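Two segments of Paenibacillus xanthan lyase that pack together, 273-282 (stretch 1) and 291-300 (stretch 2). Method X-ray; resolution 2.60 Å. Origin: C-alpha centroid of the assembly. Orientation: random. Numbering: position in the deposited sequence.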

ATOM      1  N   LYS A 273      22.214  -6.650  -5.750  1.00 17.40           N
ATOM      2  CA  LYS A 273      23.560  -6.909  -6.247  1.00 18.65           C
ATOM      3  C   LYS A 273      24.058  -5.863  -7.251  1.00 18.32           C
ATOM      4  O   LYS A 273      24.607  -6.196  -8.302  1.00 20.43           O
ATOM      5  CB  LYS A 273      23.633  -8.322  -6.825  1.00 17.94           C
ATOM      6  CG  LYS A 273      23.296  -9.393  -5.795  1.00 23.44           C
ATOM      7  CD  LYS A 273      23.384 -10.784  -6.388  1.00 21.18           C
ATOM      8  CE  LYS A 273      23.177 -11.836  -5.320  1.00 24.39           C
ATOM      9  NZ  LYS A 273      23.398 -13.210  -5.856  1.00 26.17           N
ATOM     10  N   GLY A 274      23.838  -4.595  -6.920  1.00 17.16           N
ATOM     11  CA  GLY A 274      24.355  -3.498  -7.716  1.00 16.77           C
ATOM     12  C   GLY A 274      23.362  -2.942  -8.712  1.00 15.13           C
ATOM     13  O   GLY A 274      23.675  -2.016  -9.462  1.00 17.60           O
ATOM     14  N   ASN A 275      22.165  -3.515  -8.723  1.00 16.17           N
ATOM     15  CA  ASN A 275      21.110  -3.096  -9.632  1.00 14.03           C
ATOM     16  C   ASN A 275      19.983  -2.394  -8.890  1.00 15.42           C
ATOM     17  O   ASN A 275      19.329  -2.986  -8.034  1.00 17.83           O
ATOM     18  CB  ASN A 275      20.553  -4.312 -10.370  1.00 15.54           C
ATOM     19  CG  ASN A 275      21.581  -4.974 -11.252  1.00 18.54           C
ATOM     20  OD1 ASN A 275      22.330  -4.300 -11.960  1.00 22.79           O
ATOM     21  ND2 ASN A 275      21.632  -6.295 -11.213  1.00 16.87           N
ATOM     22  N   LEU A 276      19.756  -1.126  -9.210  1.00 16.28           N
ATOM     23  CA  LEU A 276      18.634  -0.406  -8.635  1.00 15.08           C
ATOM     24  C   LEU A 276      17.413  -0.831  -9.413  1.00 15.06           C
ATOM     25  O   LEU A 276      17.378  -0.664 -10.626  1.00 21.93           O
ATOM     26  CB  LEU A 276      18.851   1.097  -8.764  1.00 17.84           C
ATOM     27  CG  LEU A 276      17.817   2.015  -8.110  1.00 18.05           C
ATOM     28  CD1 LEU A 276      17.635   1.673  -6.650  1.00  5.56           C
ATOM     29  CD2 LEU A 276      18.242   3.475  -8.268  1.00 22.11           C
ATOM     30  N   MET A 277      16.425  -1.398  -8.731  1.00 15.99           N
ATOM     31  CA  MET A 277      15.260  -1.979  -9.406  1.00 16.18           C
ATOM     32  C   MET A 277      14.498  -0.979 -10.271  1.00 13.13           C
ATOM     33  O   MET A 277      14.092   0.084  -9.801  1.00 15.17           O
ATOM     34  CB  MET A 277      14.312  -2.622  -8.391  1.00 13.28           C
ATOM     35  CG  MET A 277      14.914  -3.806  -7.673  1.00 13.19           C
ATOM     36  SD  MET A 277      13.743  -4.615  -6.577  1.00 16.23           S
ATOM     37  CE  MET A 277      14.807  -5.877  -5.897  1.00 17.79           C
ATOM     38  N   ASP A 278      14.303  -1.338 -11.535  1.00 13.54           N
ATOM     39  CA  ASP A 278      13.678  -0.446 -12.512  1.00 16.03           C
ATOM     40  C   ASP A 278      12.249  -0.034 -12.160  1.00 16.67           C
ATOM     41  O   ASP A 278      11.773   1.014 -12.603  1.00 15.45           O
ATOM     42  CB  ASP A 278      13.688  -1.100 -13.891  1.00 13.77           C
ATOM     43  CG  ASP A 278      15.078  -1.185 -14.482  1.00 16.84           C
ATOM     44  OD1 ASP A 278      15.907  -0.298 -14.188  1.00 17.91           O
ATOM     45  OD2 ASP A 278      15.339  -2.142 -15.240  1.00 14.60           O
ATOM     46  N   MET A 279      11.563  -0.852 -11.367  1.00 12.53           N
ATOM     47  CA  MET A 279      10.169  -0.579 -11.069  1.00 10.30           C
ATOM     48  C   MET A 279       9.990   0.665 -10.198  1.00 12.93           C
ATOM     49  O   MET A 279       8.893   1.214 -10.129  1.00 13.84           O
ATOM     50  CB  MET A 279       9.495  -1.793 -10.440  1.00 13.36           C
ATOM     51  CG  MET A 279       9.910  -2.097  -9.011  1.00 12.25           C
ATOM     52  SD  MET A 279       9.069  -3.579  -8.411  1.00 18.45           S
ATOM     53  CE  MET A 279       9.642  -3.643  -6.711  1.00 10.07           C
ATOM     54  N   VAL A 280      11.059   1.123  -9.549  1.00 11.31           N
ATOM     55  CA  VAL A 280      10.984   2.370  -8.791  1.00 13.18           C
ATOM     56  C   VAL A 280      11.697   3.528  -9.475  1.00 19.55           C
ATOM     57  O   VAL A 280      11.893   4.575  -8.854  1.00 19.60           O
ATOM     58  CB  VAL A 280      11.552   2.249  -7.348  1.00 13.38           C
ATOM     59  CG1 VAL A 280      10.826   1.159  -6.564  1.00 12.68           C
ATOM     60  CG2 VAL A 280      13.055   2.012  -7.367  1.00 10.75           C
ATOM     61  N   ARG A 281      12.088   3.352 -10.736  1.00 14.30           N
ATOM     62  CA  ARG A 281      12.848   4.389 -11.421  1.00 13.61           C
ATOM     63  C   ARG A 281      11.999   5.209 -12.391  1.00 18.32           C
ATOM     64  O   ARG A 281      12.521   6.059 -13.123  1.00 18.61           O
ATOM     65  CB  ARG A 281      14.078   3.804 -12.121  1.00 14.83           C
ATOM     66  CG  ARG A 281      15.029   3.106 -11.174  1.00 14.78           C
ATOM     67  CD  ARG A 281      16.395   2.860 -11.788  1.00 15.70           C
ATOM     68  NE  ARG A 281      16.333   2.209 -13.095  1.00 20.32           N
ATOM     69  CZ  ARG A 281      16.685   2.794 -14.242  1.00 22.74           C
ATOM     70  NH1 ARG A 281      17.124   4.044 -14.244  1.00 13.12           N
ATOM     71  NH2 ARG A 281      16.601   2.132 -15.391  1.00 21.29           N
ATOM     72  N   GLY A 282      10.691   4.976 -12.366  1.00 15.66           N
ATOM     73  CA  GLY A 282       9.765   5.717 -13.205  1.00 12.72           C
ATOM     74  C   GLY A 282      10.204   5.814 -14.652  1.00 18.07           C
ATOM     75  O   GLY A 282      10.640   4.819 -15.252  1.00 14.79           O
ATOM     76  N   GLN A 291      20.878   2.824 -17.067  1.00 22.80           N
ATOM     77  CA  GLN A 291      20.277   1.526 -16.806  1.00 20.70           C
ATOM     78  C   GLN A 291      20.492   1.122 -15.343  1.00 20.37           C
ATOM     79  O   GLN A 291      21.300   1.734 -14.641  1.00 19.38           O
ATOM     80  CB  GLN A 291      20.830   0.493 -17.785  1.00 15.99           C
ATOM     81  CG  GLN A 291      20.484   0.843 -19.224  1.00 21.51           C
ATOM     82  CD  GLN A 291      21.093  -0.097 -20.246  1.00 20.08           C
ATOM     83  OE1 GLN A 291      20.653  -1.237 -20.406  1.00 19.14           O
ATOM     84  NE2 GLN A 291      22.105   0.385 -20.956  1.00 21.95           N
ATOM     85  N   ASP A 292      19.775   0.096 -14.894  1.00 20.66           N
ATOM     86  CA  ASP A 292      19.685  -0.225 -13.464  1.00 20.31           C
ATOM     87  C   ASP A 292      21.017  -0.299 -12.701  1.00 22.55           C
ATOM     88  O   ASP A 292      21.117   0.201 -11.568  1.00 21.58           O
ATOM     89  CB  ASP A 292      18.811  -1.471 -13.216  1.00 17.12           C
ATOM     90  CG  ASP A 292      19.414  -2.750 -13.776  1.00 23.47           C
ATOM     91  OD1 ASP A 292      20.388  -2.676 -14.557  1.00 23.82           O
ATOM     92  OD2 ASP A 292      18.898  -3.838 -13.427  1.00 21.67           O
ATOM     93  N   ASP A 293      22.039  -0.889 -13.320  1.00 18.13           N
ATOM     94  CA  ASP A 293      23.351  -0.965 -12.674  1.00 20.27           C
ATOM     95  C   ASP A 293      24.033   0.399 -12.579  1.00 20.41           C
ATOM     96  O   ASP A 293      24.706   0.689 -11.590  1.00 18.95           O
ATOM     97  CB  ASP A 293      24.262  -1.991 -13.348  1.00 22.94           C
ATOM     98  CG  ASP A 293      24.597  -1.631 -14.786  1.00 22.75           C
ATOM     99  OD1 ASP A 293      23.840  -0.865 -15.425  1.00 22.56           O
ATOM    100  OD2 ASP A 293      25.625  -2.138 -15.279  1.00 21.00           O
ATOM    101  N   LYS A 294      23.848   1.242 -13.592  1.00 18.48           N
ATOM    102  CA  LYS A 294      24.391   2.601 -13.527  1.00 22.88           C
ATOM    103  C   LYS A 294      23.580   3.455 -12.554  1.00 18.15           C
ATOM    104  O   LYS A 294      24.135   4.307 -11.860  1.00 15.85           O
ATOM    105  CB  LYS A 294      24.459   3.263 -14.917  1.00 18.05           C
ATOM    106  CG  LYS A 294      25.767   3.035 -15.673  1.00 27.49           C
ATOM    107  CD  LYS A 294      26.820   4.092 -15.323  1.00 46.60           C
ATOM    108  CE  LYS A 294      28.053   3.982 -16.223  1.00 55.82           C
ATOM    109  NZ  LYS A 294      28.924   5.205 -16.196  1.00 44.65           N
ATOM    110  N   ALA A 295      22.272   3.209 -12.496  1.00 17.74           N
ATOM    111  CA  ALA A 295      21.376   3.992 -11.645  1.00 17.20           C
ATOM    112  C   ALA A 295      21.683   3.772 -10.178  1.00 17.38           C
ATOM    113  O   ALA A 295      21.396   4.622  -9.340  1.00 19.84           O
ATOM    114  CB  ALA A 295      19.924   3.638 -11.929  1.00 17.64           C
ATOM    115  N   ALA A 296      22.262   2.616  -9.877  1.00 22.07           N
ATOM    116  CA  ALA A 296      22.560   2.228  -8.503  1.00 18.39           C
ATOM    117  C   ALA A 296      23.725   3.024  -7.931  1.00 18.49           C
ATOM    118  O   ALA A 296      23.859   3.168  -6.708  1.00 18.05           O
ATOM    119  CB  ALA A 296      22.867   0.745  -8.447  1.00 13.76           C
ATOM    120  N   VAL A 297      24.565   3.532  -8.828  1.00 16.26           N
ATOM    121  CA  VAL A 297      25.823   4.155  -8.434  1.00 18.53           C
ATOM    122  C   VAL A 297      25.659   5.379  -7.530  1.00 13.42           C
ATOM    123  O   VAL A 297      26.351   5.498  -6.522  1.00 19.57           O
ATOM    124  CB  VAL A 297      26.702   4.489  -9.661  1.00 15.21           C
ATOM    125  CG1 VAL A 297      27.855   5.366  -9.255  1.00  9.25           C
ATOM    126  CG2 VAL A 297      27.219   3.201 -10.301  1.00 15.76           C
ATOM    127  N   THR A 298      24.734   6.265  -7.875  1.00 12.26           N
ATOM    128  CA  THR A 298      24.489   7.469  -7.082  1.00 12.20           C
ATOM    129  C   THR A 298      24.020   7.114  -5.664  1.00 18.10           C
ATOM    130  O   THR A 298      24.343   7.810  -4.696  1.00 16.69           O
ATOM    131  CB  THR A 298      23.460   8.405  -7.768  1.00 10.60           C
ATOM    132  OG1 THR A 298      23.194   9.532  -6.924  1.00 13.80           O
ATOM    133  CG2 THR A 298      22.150   7.672  -8.031  1.00 14.47           C
ATOM    134  N   VAL A 299      23.276   6.018  -5.544  1.00 15.21           N
ATOM    135  CA  VAL A 299      22.771   5.597  -4.248  1.00 16.72           C
ATOM    136  C   VAL A 299      23.895   5.027  -3.387  1.00 16.09           C
ATOM    137  O   VAL A 299      24.020   5.367  -2.202  1.00 14.92           O
ATOM    138  CB  VAL A 299      21.657   4.551  -4.389  1.00 16.26           C
ATOM    139  CG1 VAL A 299      21.206   4.098  -3.025  1.00 12.34           C
ATOM    140  CG2 VAL A 299      20.490   5.124  -5.172  1.00 10.61           C
ATOM    141  N   MET A 300      24.706   4.155  -3.983  1.00 15.02           N
ATOM    142  CA  MET A 300      25.874   3.612  -3.292  1.00 16.27           C
ATOM    143  C   MET A 300      26.780   4.747  -2.826  1.00 17.77           C
ATOM    144  O   MET A 300      27.325   4.703  -1.723  1.00 17.32           O
ATOM    145  CB  MET A 300      26.645   2.648  -4.191  1.00 12.52           C
ATOM    146  CG  MET A 300      25.854   1.405  -4.547  1.00 15.01           C
ATOM    147  SD  MET A 300      26.641   0.328  -5.763  1.00 21.71           S
ATOM    148  CE  MET A 300      28.220  -0.023  -5.007  1.00 16.32           C
TER
HETATM  149  O   HOH W   1      25.997  -1.163  -9.877  1.00 16.74           O
HETATM  150  O   HOH W   2      16.276  -3.567 -12.935  1.00 16.49           O
HETATM  151  O   HOH W   3      17.719  -1.293 -16.602  1.00 18.38           O

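The apolar centre of the contact is L276, which points from a short strand (275-276) toward the helix that begins at D292. L276 CD2 lies 4.0 Å from A295 CB and 4.2 Å from V299 CG2, while L276 CB sits 4.0 Å from A296 CB. A296 presents only a methyl group, and the backbones run close here: L276 CA and A296 CA are 4.7 Å apart.

Main chain also meets main chain. L276 N donates a nearly straight hydrogen bond to D292 O (3.0 Å, 162°), an acceptor that also takes a weak helical bond from A296 N. Two residues earlier, G274 O receives a CA-H...O contact from D293 CA (3.4 Å), and water 1 donates to both G274 O (2.5 Å) and D293 O (2.8 Å), tying loop to helix.

Towards the start of the helix the chemistry turns polar. R281 NE and NH2 each lie 2.8 Å from D278 OD1 in a salt bridge within the first stretch; D292 N lies over one face of the guanidinium, and R281 CD packs 3.6 Å from A295 CB. The carboxylates of D278 and D292 come close (OD2 to OD2, 4.3 Å), but water 2 links D278 N to D292 OD2, and water 3 accepts from D292 N while donating to D278 OD2.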